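Local coordinates for tryptophanyl-tRNA synthetase (Thermus thermophilus, PDB 2EL7), which charges tRNA(Trp) with tryptophan at the expense of ATP, as a homodimeric class I aminoacyl-tRNA synthetase, at the interface of chains A and B. Sequence-based numbering; all coordinates share one arbitrary frame. Chains: chain A/B, Tryptophanyl-tRNA synthetase.

The homodimer is held both close to its two-fold axis and by a distant tail. Contact 1 lies at the axis, and the centres of its C-alpha atoms and those of contact 2 are about 14 Å apart. The two share helices 89-99, 103-107 and 124-139; A:Ser124 hydrogen-bonds to B:Thr101 in contact 1 and B:Ser124 to A:Thr101 in contact 2. Contact 3 is about 24 Å from contact 1 and about 33 Å from contact 2, between the same centres; there the last ordered residues of chain B reach chain A. One continuous central patch is thus joined by a remote tail contact that occurs twice.

Contact 1: the interface of chains A and B. Residues chain A 98, 124-125, 128; chain B 95, 98-99, 101, 106, 128.
A:Met128 and B:Met128 meet near the two-fold axis of this class I synthetase dimer, where helix 124-139 of one subunit packs against its copy and against helix 89-99 of the other. Followed outward, A:Met128 has its CB near the methyl CG2 of B:Thr98. Its CG lies 3.8 Å from SD of B:Met128 and also touches that threonine methyl. Its SD is 3.9 Å from SD of B:Met128. Its CE turns back toward its own subunit, 4.1 Å from CG2 of A:Thr98, a methyl that also touches CG of B:Met128. The two methionine side chains run antiparallel, alongside one another, each folded into a hook by bends at chi2 and chi3 (both -52° in A:Met128). CE of B:Met128 turns toward CB of A:Ser124, 4.0 Å away.

In B:Thr98, OG1 lies beside the backbone N (chi1 -68°), leaving CG2 anti to it and pointed at A:Ser124 CB; the threonine stands roughly perpendicular to the A:Met128 side chain. A:Ser124 grips one acceptor twice: its backbone N donates to O of B:Thr101 over 2.9 Å, while its hydroxyl OG donates to O of B:Thr101 over 2.8 Å from above the carbonyl plane. B:Leu106 CD1 flanks that hydroxyl.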
ATOM      1  N   THR A  98      -5.148  -1.693   5.701  1.00 25.34           N
ATOM      2  CA  THR A  98      -4.503  -0.692   6.539  1.00 20.32           C
ATOM      3  C   THR A  98      -5.584   0.154   7.238  1.00 27.57           C
ATOM      4  O   THR A  98      -5.506   0.378   8.452  1.00 29.91           O
ATOM      5  CB  THR A  98      -3.558   0.238   5.677  1.00 20.09           C
ATOM      6  OG1 THR A  98      -2.360  -0.473   5.343  1.00 18.11           O
ATOM      7  CG2 THR A  98      -3.176   1.504   6.412  1.00 17.71           C
ATOM      8  N   SER A 124       8.399   2.575   8.646  1.00 26.14           N
ATOM      9  CA  SER A 124       6.967   2.273   8.636  1.00 29.91           C
ATOM     10  C   SER A 124       6.789   0.911   7.965  1.00 28.34           C
ATOM     11  O   SER A 124       5.811   0.214   8.202  1.00 26.56           O
ATOM     12  CB  SER A 124       6.190   3.362   7.879  1.00 28.80           C
ATOM     13  OG  SER A 124       6.438   4.626   8.453  1.00 27.29           O
ATOM     14  N   GLY A 125       7.757   0.552   7.129  1.00 31.45           N
ATOM     15  CA  GLY A 125       7.737  -0.741   6.473  1.00 30.63           C
ATOM     16  C   GLY A 125       7.733  -1.860   7.500  1.00 32.48           C
ATOM     17  O   GLY A 125       6.983  -2.823   7.347  1.00 42.95           O
ATOM     18  N   MET A 128       4.134  -1.724   9.146  1.00 25.64           N
ATOM     19  CA  MET A 128       3.072  -2.106   8.213  1.00 24.89           C
ATOM     20  C   MET A 128       3.227  -3.463   7.482  1.00 26.24           C
ATOM     21  O   MET A 128       2.284  -3.922   6.830  1.00 21.45           O
ATOM     22  CB  MET A 128       2.883  -0.992   7.165  1.00 17.30           C
ATOM     23  CG  MET A 128       2.656   0.393   7.740  1.00 19.33           C
ATOM     24  SD  MET A 128       1.306   0.367   8.953  1.00 29.07           S
ATOM     25  CE  MET A 128       0.036  -0.420   8.034  1.00 26.26           C
TER
ATOM     26  N   TRP B  95       3.309   1.328  -1.148  1.00 25.00           N
ATOM     27  CA  TRP B  95       4.013   0.358  -0.309  1.00 22.41           C
ATOM     28  C   TRP B  95       5.481   0.680  -0.352  1.00 16.34           C
ATOM     29  O   TRP B  95       6.145   0.641   0.668  1.00 22.96           O
ATOM     30  CB  TRP B  95       3.824  -1.090  -0.788  1.00 18.55           C
ATOM     31  CG  TRP B  95       4.880  -2.021  -0.210  1.00 21.14           C
ATOM     32  CD1 TRP B  95       5.869  -2.668  -0.901  1.00 16.15           C
ATOM     33  CD2 TRP B  95       5.105  -2.322   1.182  1.00 17.00           C
ATOM     34  NE1 TRP B  95       6.697  -3.352  -0.027  1.00 20.10           N
ATOM     35  CE2 TRP B  95       6.252  -3.154   1.254  1.00 16.85           C
ATOM     36  CE3 TRP B  95       4.451  -1.964   2.370  1.00 19.04           C
ATOM     37  CZ2 TRP B  95       6.761  -3.634   2.467  1.00 18.83           C
ATOM     38  CZ3 TRP B  95       4.954  -2.441   3.585  1.00 20.21           C
ATOM     39  CH2 TRP B  95       6.106  -3.270   3.621  1.00 25.30           C
ATOM     40  N   THR B  98       6.259   3.534   1.866  1.00 22.48           N
ATOM     41  CA  THR B  98       6.065   3.186   3.268  1.00 18.33           C
ATOM     42  C   THR B  98       7.400   2.639   3.802  1.00 27.09           C
ATOM     43  O   THR B  98       7.831   2.981   4.921  1.00 18.24           O
ATOM     44  CB  THR B  98       4.948   2.135   3.423  1.00 22.47           C
ATOM     45  OG1 THR B  98       3.684   2.721   3.080  1.00 17.80           O
ATOM     46  CG2 THR B  98       4.904   1.600   4.794  1.00  6.50           C
ATOM     47  N   THR B  99       8.069   1.812   2.999  1.00 19.16           N
ATOM     48  CA  THR B  99       9.352   1.264   3.445  1.00 26.94           C
ATOM     49  C   THR B  99      10.403   2.366   3.620  1.00 33.20           C
ATOM     50  O   THR B  99      11.345   2.197   4.386  1.00 31.78           O
ATOM     51  CB  THR B  99       9.960   0.213   2.463  1.00 22.11           C
ATOM     52  OG1 THR B  99      10.232   0.834   1.196  1.00 21.10           O
ATOM     53  CG2 THR B  99       9.024  -0.998   2.278  1.00 19.70           C
ATOM     54  N   THR B 101       9.839   5.499   4.803  1.00 24.45           N
ATOM     55  CA  THR B 101       9.391   6.536   5.722  1.00 22.71           C
ATOM     56  C   THR B 101       9.583   6.227   7.211  1.00 27.35           C
ATOM     57  O   THR B 101       9.024   5.268   7.742  1.00 31.85           O
ATOM     58  CB  THR B 101       7.885   6.845   5.471  1.00 30.34           C
ATOM     59  OG1 THR B 101       7.687   7.156   4.080  1.00 23.50           O
ATOM     60  CG2 THR B 101       7.415   8.019   6.336  1.00 18.60           C
ATOM     61  N   LEU B 106       5.658  10.228  10.640  1.00 36.33           N
ATOM     62  CA  LEU B 106       4.217  10.092  10.524  1.00 28.15           C
ATOM     63  C   LEU B 106       3.511  10.407  11.835  1.00 21.55           C
ATOM     64  O   LEU B 106       2.489  11.077  11.816  1.00 19.69           O
ATOM     65  CB  LEU B 106       3.857   8.674  10.045  1.00 20.78           C
ATOM     66  CG  LEU B 106       4.223   8.390   8.577  1.00 29.23           C
ATOM     67  CD1 LEU B 106       3.869   6.939   8.207  1.00 19.76           C
ATOM     68  CD2 LEU B 106       3.487   9.387   7.664  1.00 20.45           C
ATOM     69  N   MET B 128      -0.994   6.441   8.203  1.00 27.49           N
ATOM     70  CA  MET B 128      -0.438   6.246   6.873  1.00 24.26           C
ATOM     71  C   MET B 128      -1.003   7.050   5.709  1.00 28.33           C
ATOM     72  O   MET B 128      -0.416   7.010   4.633  1.00 24.51           O
ATOM     73  CB  MET B 128      -0.544   4.771   6.472  1.00 25.15           C
ATOM     74  CG  MET B 128       0.036   3.761   7.450  1.00 21.01           C
ATOM     75  SD  MET B 128       1.743   4.088   7.934  1.00 26.55           S
ATOM     76  CE  MET B 128       2.564   4.085   6.353  1.00 24.04           C
TER

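Contact 2: the interface of chains A and B. Residues chain A 99-103, 164; chain B 121-124.
An antiparallel beta bridge pairs A:Pro102, in the segment between helices 89-99 and 103-107, with B:Trp123, just ahead of helix 124-139. On one flank, N of A:Leu103 donates to O of B:Val122 over 2.7 Å in a nearly straight bond (177° at H). On the other, B:Ser124 grips O of A:Thr101 through its backbone N and hydroxyl, mirroring the pair at the two-fold axis with the chains exchanged.

The indole of B:Trp123, its CG anti to the carbonyl carbon (chi1 -56°), runs its CE3–CZ3 edge along the backbone of A:Leu100. O of A:Thr99 lies off one ring face, and B:Thr121 CG2 rests over the opposite one, offset toward the rim. CZ3 meets CG of A:Pro102 at 3.9 Å and CD of A:Arg164 at 3.8 Å, with NE of that arginine in plane at the ring edge; guanidinium and ring stand 70° apart. NH2 of A:Arg164 makes a bent hydrogen bond to O of A:Leu100 (2.8 Å), well out of the guanidinium plane, and A:Pro102 CG packs over one guanidinium face. An alanine in place of B:Trp123 would probably open a gap beside A:Pro102 and leave CD and NE of A:Arg164 without the ring edge they pack on. Backbone pairing and indole together fasten one subunit to the other.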
ATOM      1  N   THR A  99      -6.601   0.598   6.498  1.00 20.22           N
ATOM      2  CA  THR A  99      -7.649   1.437   7.107  1.00 24.64           C
ATOM      3  C   THR A  99      -8.489   0.677   8.133  1.00 32.23           C
ATOM      4  O   THR A  99      -9.150   1.290   8.980  1.00 23.39           O
ATOM      5  CB  THR A  99      -8.649   2.062   6.052  1.00 21.49           C
ATOM      6  OG1 THR A  99      -9.410   1.021   5.414  1.00 26.39           O
ATOM      7  CG2 THR A  99      -7.900   2.873   4.970  1.00 18.39           C
ATOM      8  N   LEU A 100      -8.465  -0.651   8.063  1.00 22.54           N
ATOM      9  CA  LEU A 100      -9.262  -1.450   8.989  1.00 27.44           C
ATOM     10  C   LEU A 100      -8.423  -2.088  10.090  1.00 25.83           C
ATOM     11  O   LEU A 100      -8.871  -3.062  10.688  1.00 21.43           O
ATOM     12  CB  LEU A 100      -9.983  -2.569   8.241  1.00 28.20           C
ATOM     13  CG  LEU A 100     -10.865  -2.232   7.041  1.00 30.43           C
ATOM     14  CD1 LEU A 100     -11.247  -3.532   6.341  1.00 30.24           C
ATOM     15  CD2 LEU A 100     -12.091  -1.469   7.494  1.00 30.91           C
ATOM     16  N   THR A 101      -7.226  -1.552  10.344  1.00 17.93           N
ATOM     17  CA  THR A 101      -6.330  -2.094  11.365  1.00 19.38           C
ATOM     18  C   THR A 101      -5.961  -1.095  12.462  1.00 25.86           C
ATOM     19  O   THR A 101      -5.384  -0.040  12.200  1.00 30.52           O
ATOM     20  CB  THR A 101      -5.018  -2.630  10.728  1.00 23.82           C
ATOM     21  OG1 THR A 101      -5.345  -3.568   9.696  1.00 26.89           O
ATOM     22  CG2 THR A 101      -4.140  -3.356  11.774  1.00 19.14           C
ATOM     23  N   PRO A 102      -6.303  -1.414  13.720  1.00 34.72           N
ATOM     24  CA  PRO A 102      -5.981  -0.521  14.847  1.00 26.28           C
ATOM     25  C   PRO A 102      -4.454  -0.402  14.960  1.00 29.48           C
ATOM     26  O   PRO A 102      -3.749  -1.415  14.945  1.00 30.58           O
ATOM     27  CB  PRO A 102      -6.567  -1.252  16.059  1.00 15.71           C
ATOM     28  CG  PRO A 102      -7.670  -2.094  15.474  1.00 28.43           C
ATOM     29  CD  PRO A 102      -7.071  -2.593  14.170  1.00 27.20           C
ATOM     30  N   LEU A 103      -3.950   0.821  15.085  1.00 25.99           N
ATOM     31  CA  LEU A 103      -2.516   1.051  15.192  1.00 24.53           C
ATOM     32  C   LEU A 103      -1.871   0.207  16.296  1.00 26.28           C
ATOM     33  O   LEU A 103      -0.818  -0.417  16.083  1.00 26.25           O
ATOM     34  CB  LEU A 103      -2.253   2.527  15.482  1.00 27.15           C
ATOM     35  CG  LEU A 103      -1.072   3.223  14.808  1.00 33.14           C
ATOM     36  CD1 LEU A 103      -0.633   4.371  15.673  1.00 22.53           C
ATOM     37  CD2 LEU A 103       0.069   2.283  14.587  1.00 27.90           C
ATOM     38  N   ARG A 164     -13.258  -8.484  10.630  1.00 15.38           N
ATOM     39  CA  ARG A 164     -13.667  -7.086  10.587  1.00 18.50           C
ATOM     40  C   ARG A 164     -14.233  -6.740   9.223  1.00 26.71           C
ATOM     41  O   ARG A 164     -15.259  -6.061   9.137  1.00 29.87           O
ATOM     42  CB  ARG A 164     -12.486  -6.174  10.919  1.00 20.45           C
ATOM     43  CG  ARG A 164     -12.888  -4.750  11.194  1.00 25.21           C
ATOM     44  CD  ARG A 164     -11.725  -3.965  11.836  1.00 47.38           C
ATOM     45  NE  ARG A 164     -11.306  -4.456  13.159  1.00 36.20           N
ATOM     46  CZ  ARG A 164     -10.136  -5.032  13.423  1.00 37.78           C
ATOM     47  NH1 ARG A 164      -9.861  -5.436  14.663  1.00 33.52           N
ATOM     48  NH2 ARG A 164      -9.241  -5.212  12.453  1.00 32.52           N
TER
ATOM     49  N   THR B 121     -10.155   4.711  19.084  1.00 54.86           N
ATOM     50  CA  THR B 121      -9.412   3.685  18.364  1.00 43.93           C
ATOM     51  C   THR B 121      -8.647   4.371  17.265  1.00 40.78           C
ATOM     52  O   THR B 121      -9.236   4.993  16.380  1.00 40.87           O
ATOM     53  CB  THR B 121     -10.297   2.627  17.715  1.00 43.92           C
ATOM     54  OG1 THR B 121     -10.946   1.854  18.730  1.00 46.55           O
ATOM     55  CG2 THR B 121      -9.440   1.703  16.844  1.00 40.28           C
ATOM     56  N   VAL B 122      -7.329   4.259  17.323  1.00 33.07           N
ATOM     57  CA  VAL B 122      -6.502   4.876  16.316  1.00 28.64           C
ATOM     58  C   VAL B 122      -6.328   3.912  15.140  1.00 29.21           C
ATOM     59  O   VAL B 122      -5.575   2.944  15.220  1.00 35.66           O
ATOM     60  CB  VAL B 122      -5.145   5.287  16.938  1.00 33.54           C
ATOM     61  CG1 VAL B 122      -4.281   5.960  15.906  1.00 22.33           C
ATOM     62  CG2 VAL B 122      -5.397   6.251  18.136  1.00 24.16           C
ATOM     63  N   TRP B 123      -7.057   4.153  14.056  1.00 27.69           N
ATOM     64  CA  TRP B 123      -6.932   3.285  12.895  1.00 30.18           C
ATOM     65  C   TRP B 123      -5.687   3.691  12.112  1.00 27.07           C
ATOM     66  O   TRP B 123      -5.398   4.882  11.971  1.00 23.02           O
ATOM     67  CB  TRP B 123      -8.174   3.371  12.009  1.00 30.99           C
ATOM     68  CG  TRP B 123      -9.445   3.057  12.741  1.00 37.80           C
ATOM     69  CD1 TRP B 123     -10.285   3.953  13.349  1.00 34.45           C
ATOM     70  CD2 TRP B 123      -9.984   1.752  13.014  1.00 36.67           C
ATOM     71  NE1 TRP B 123     -11.303   3.285  13.983  1.00 34.15           N
ATOM     72  CE2 TRP B 123     -11.145   1.937  13.796  1.00 30.44           C
ATOM     73  CE3 TRP B 123      -9.597   0.444  12.675  1.00 35.28           C
ATOM     74  CZ2 TRP B 123     -11.924   0.863  14.251  1.00 32.05           C
ATOM     75  CZ3 TRP B 123     -10.372  -0.624  13.125  1.00 31.43           C
ATOM     76  CH2 TRP B 123     -11.524  -0.404  13.908  1.00 29.16           C
ATOM     77  N   SER B 124      -4.959   2.694  11.604  1.00 24.65           N
ATOM     78  CA  SER B 124      -3.715   2.922  10.861  1.00 21.42           C
ATOM     79  C   SER B 124      -3.823   3.811   9.644  1.00 15.77           C
ATOM     80  O   SER B 124      -2.847   4.429   9.252  1.00 23.19           O
ATOM     81  CB  SER B 124      -3.088   1.591  10.459  1.00 16.10           C
ATOM     82  OG  SER B 124      -2.705   0.852  11.614  1.00 23.38           O
TER

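Contact 3: the interface of chains A and B. Residues chain A 62-63, 83, 86, 300, 303; chain B 328-330.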
ATOM      1  N   THR A  62      15.935 -13.159  -6.349  1.00 20.44           N
ATOM      2  CA  THR A  62      14.564 -13.615  -6.452  1.00 21.39           C
ATOM      3  C   THR A  62      14.471 -14.766  -7.420  1.00 26.53           C
ATOM      4  O   THR A  62      13.740 -15.730  -7.183  1.00 23.35           O
ATOM      5  CB  THR A  62      13.657 -12.493  -6.925  1.00 23.22           C
ATOM      6  OG1 THR A  62      13.651 -11.450  -5.940  1.00 19.75           O
ATOM      7  CG2 THR A  62      12.245 -13.000  -7.181  1.00 17.74           C
ATOM      8  N   PHE A  63      15.240 -14.671  -8.503  1.00 32.36           N
ATOM      9  CA  PHE A  63      15.238 -15.707  -9.526  1.00 26.66           C
ATOM     10  C   PHE A  63      15.884 -16.989  -8.999  1.00 32.64           C
ATOM     11  O   PHE A  63      15.438 -18.089  -9.332  1.00 25.19           O
ATOM     12  CB  PHE A  63      15.984 -15.207 -10.770  1.00 36.60           C
ATOM     13  CG  PHE A  63      16.294 -16.287 -11.760  1.00 28.87           C
ATOM     14  CD1 PHE A  63      15.346 -16.691 -12.677  1.00 24.24           C
ATOM     15  CD2 PHE A  63      17.515 -16.959 -11.706  1.00 24.14           C
ATOM     16  CE1 PHE A  63      15.604 -17.759 -13.524  1.00 28.92           C
ATOM     17  CE2 PHE A  63      17.780 -18.021 -12.542  1.00 19.14           C
ATOM     18  CZ  PHE A  63      16.818 -18.424 -13.455  1.00 21.37           C
ATOM     19  N   VAL A  83       6.054 -14.678  -8.079  1.00 24.15           N
ATOM     20  CA  VAL A  83       6.759 -13.636  -7.338  1.00 25.70           C
ATOM     21  C   VAL A  83       5.752 -12.598  -6.853  1.00 26.49           C
ATOM     22  O   VAL A  83       4.963 -12.083  -7.644  1.00 32.05           O
ATOM     23  CB  VAL A  83       7.799 -12.916  -8.226  1.00 21.88           C
ATOM     24  CG1 VAL A  83       8.412 -11.738  -7.455  1.00 10.47           C
ATOM     25  CG2 VAL A  83       8.870 -13.893  -8.664  1.00 15.23           C
ATOM     26  N   HIS A  86       4.777  -9.558  -8.873  1.00 24.28           N
ATOM     27  CA  HIS A  86       4.162  -9.790 -10.180  1.00 20.21           C
ATOM     28  C   HIS A  86       2.641  -9.692 -10.150  1.00 23.80           C
ATOM     29  O   HIS A  86       2.016  -9.560 -11.183  1.00 26.65           O
ATOM     30  CB  HIS A  86       4.616 -11.129 -10.769  1.00 17.15           C
ATOM     31  CG  HIS A  86       6.068 -11.137 -11.146  1.00 31.93           C
ATOM     32  ND1 HIS A  86       6.650 -12.155 -11.868  1.00 34.25           N
ATOM     33  CD2 HIS A  86       7.062 -10.252 -10.871  1.00 21.06           C
ATOM     34  CE1 HIS A  86       7.941 -11.899 -12.017  1.00 37.37           C
ATOM     35  NE2 HIS A  86       8.215 -10.753 -11.422  1.00 26.12           N
ATOM     36  N   MET A 300      11.674 -18.996 -15.421  1.00 27.97           N
ATOM     37  CA  MET A 300      10.925 -17.783 -15.716  1.00 26.39           C
ATOM     38  C   MET A 300       9.520 -18.065 -16.248  1.00 25.56           C
ATOM     39  O   MET A 300       8.592 -17.306 -15.972  1.00 28.18           O
ATOM     40  CB  MET A 300      11.698 -16.898 -16.695  1.00 26.10           C
ATOM     41  CG  MET A 300      12.993 -16.311 -16.104  1.00 33.49           C
ATOM     42  SD  MET A 300      12.722 -15.250 -14.649  1.00 37.70           S
ATOM     43  CE  MET A 300      11.350 -14.286 -15.218  1.00 30.87           C
ATOM     44  N   LEU A 303       7.311 -19.129 -13.415  1.00 19.19           N
ATOM     45  CA  LEU A 303       6.935 -17.923 -12.681  1.00 29.23           C
ATOM     46  C   LEU A 303       5.837 -17.149 -13.422  1.00 24.10           C
ATOM     47  O   LEU A 303       4.876 -16.686 -12.819  1.00 26.09           O
ATOM     48  CB  LEU A 303       8.162 -17.003 -12.464  1.00 25.19           C
ATOM     49  CG  LEU A 303       9.300 -17.586 -11.608  1.00 21.58           C
ATOM     50  CD1 LEU A 303      10.391 -16.560 -11.409  1.00 16.18           C
ATOM     51  CD2 LEU A 303       8.736 -18.013 -10.251  1.00 17.75           C
TER
ATOM     52  N   LEU B 328      12.556  -8.307  -9.816  1.00 31.38           N
ATOM     53  CA  LEU B 328      12.674  -9.199 -10.962  1.00 30.93           C
ATOM     54  C   LEU B 328      11.534  -8.911 -11.946  1.00 37.88           C
ATOM     55  O   LEU B 328      10.362  -9.012 -11.588  1.00 38.33           O
ATOM     56  CB  LEU B 328      12.543 -10.638 -10.496  1.00 24.13           C
ATOM     57  CG  LEU B 328      12.554 -11.660 -11.626  1.00 27.22           C
ATOM     58  CD1 LEU B 328      13.910 -11.607 -12.359  1.00 15.51           C
ATOM     59  CD2 LEU B 328      12.276 -13.054 -11.030  1.00 19.15           C
ATOM     60  N   LEU B 329      11.859  -8.541 -13.179  1.00 39.54           N
ATOM     61  CA  LEU B 329      10.806  -8.270 -14.146  1.00 39.96           C
ATOM     62  C   LEU B 329      10.473  -9.545 -14.924  1.00 40.40           C
ATOM     63  O   LEU B 329      11.345 -10.343 -15.262  1.00 43.59           O
ATOM     64  CB  LEU B 329      11.213  -7.125 -15.088  1.00 40.03           C
ATOM     65  CG  LEU B 329      11.512  -5.765 -14.407  1.00 49.73           C
ATOM     66  CD1 LEU B 329      11.904  -4.776 -15.492  1.00 45.37           C
ATOM     67  CD2 LEU B 329      10.308  -5.219 -13.599  1.00 37.61           C
ATOM     68  N   PRO B 330       9.188  -9.764 -15.187  1.00 46.00           N
ATOM     69  CA  PRO B 330       8.758 -10.950 -15.921  1.00 50.24           C
ATOM     70  C   PRO B 330       9.090 -10.850 -17.412  1.00 60.15           C
ATOM     71  O   PRO B 330       9.474 -11.893 -18.017  1.00 55.11           O
ATOM     72  CB  PRO B 330       7.257 -10.991 -15.643  1.00 57.31           C
ATOM     73  CG  PRO B 330       6.888  -9.531 -15.533  1.00 48.02           C
ATOM     74  CD  PRO B 330       8.036  -8.966 -14.721  1.00 50.08           C
TER
HETATM   75  O   HOH W   1      12.137  -9.170  -7.256  1.00 20.52           O
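B:Leu328 and A:His86 form the first shell. The ring nitrogen NE2 of A:His86 donates to the backbone O of B:Leu328 over 2.8 Å (157° at H). That oxygen lies close to the imidazole plane, whereas the donor sits 36° out of the carbonyl plane. B:Pro330 lays its CD over one face of the same ring, offset toward the rim, and its CB is 3.8 Å from CE1 of A:His86.

With CG anti to its backbone N (chi1 176°), the B:Leu328 side chain passes between A:Thr62 and A:Leu303. Its CD2 meets the methyl CG2 of A:Thr62 at 3.8 Å and CD1 of A:Leu303 at 4.0 Å, the two leucine side chains roughly perpendicular. A water joins the backbone N of B:Leu328, 2.7 Å away, to the hydroxyl OG1 of A:Thr62. A:Met300, bent at chi2 and chi3, turns its CE toward O of B:Leu329.

In the second shell, A:Val83 sets CB over the centre of the other imidazole face; the ring is thus held between this valine and B:Pro330. The last ordered residues of chain B thereby dock where helices 55-72 and 296-324 of chain A line the pocket beside strand 80-83 and the 3-10 helix 84-86.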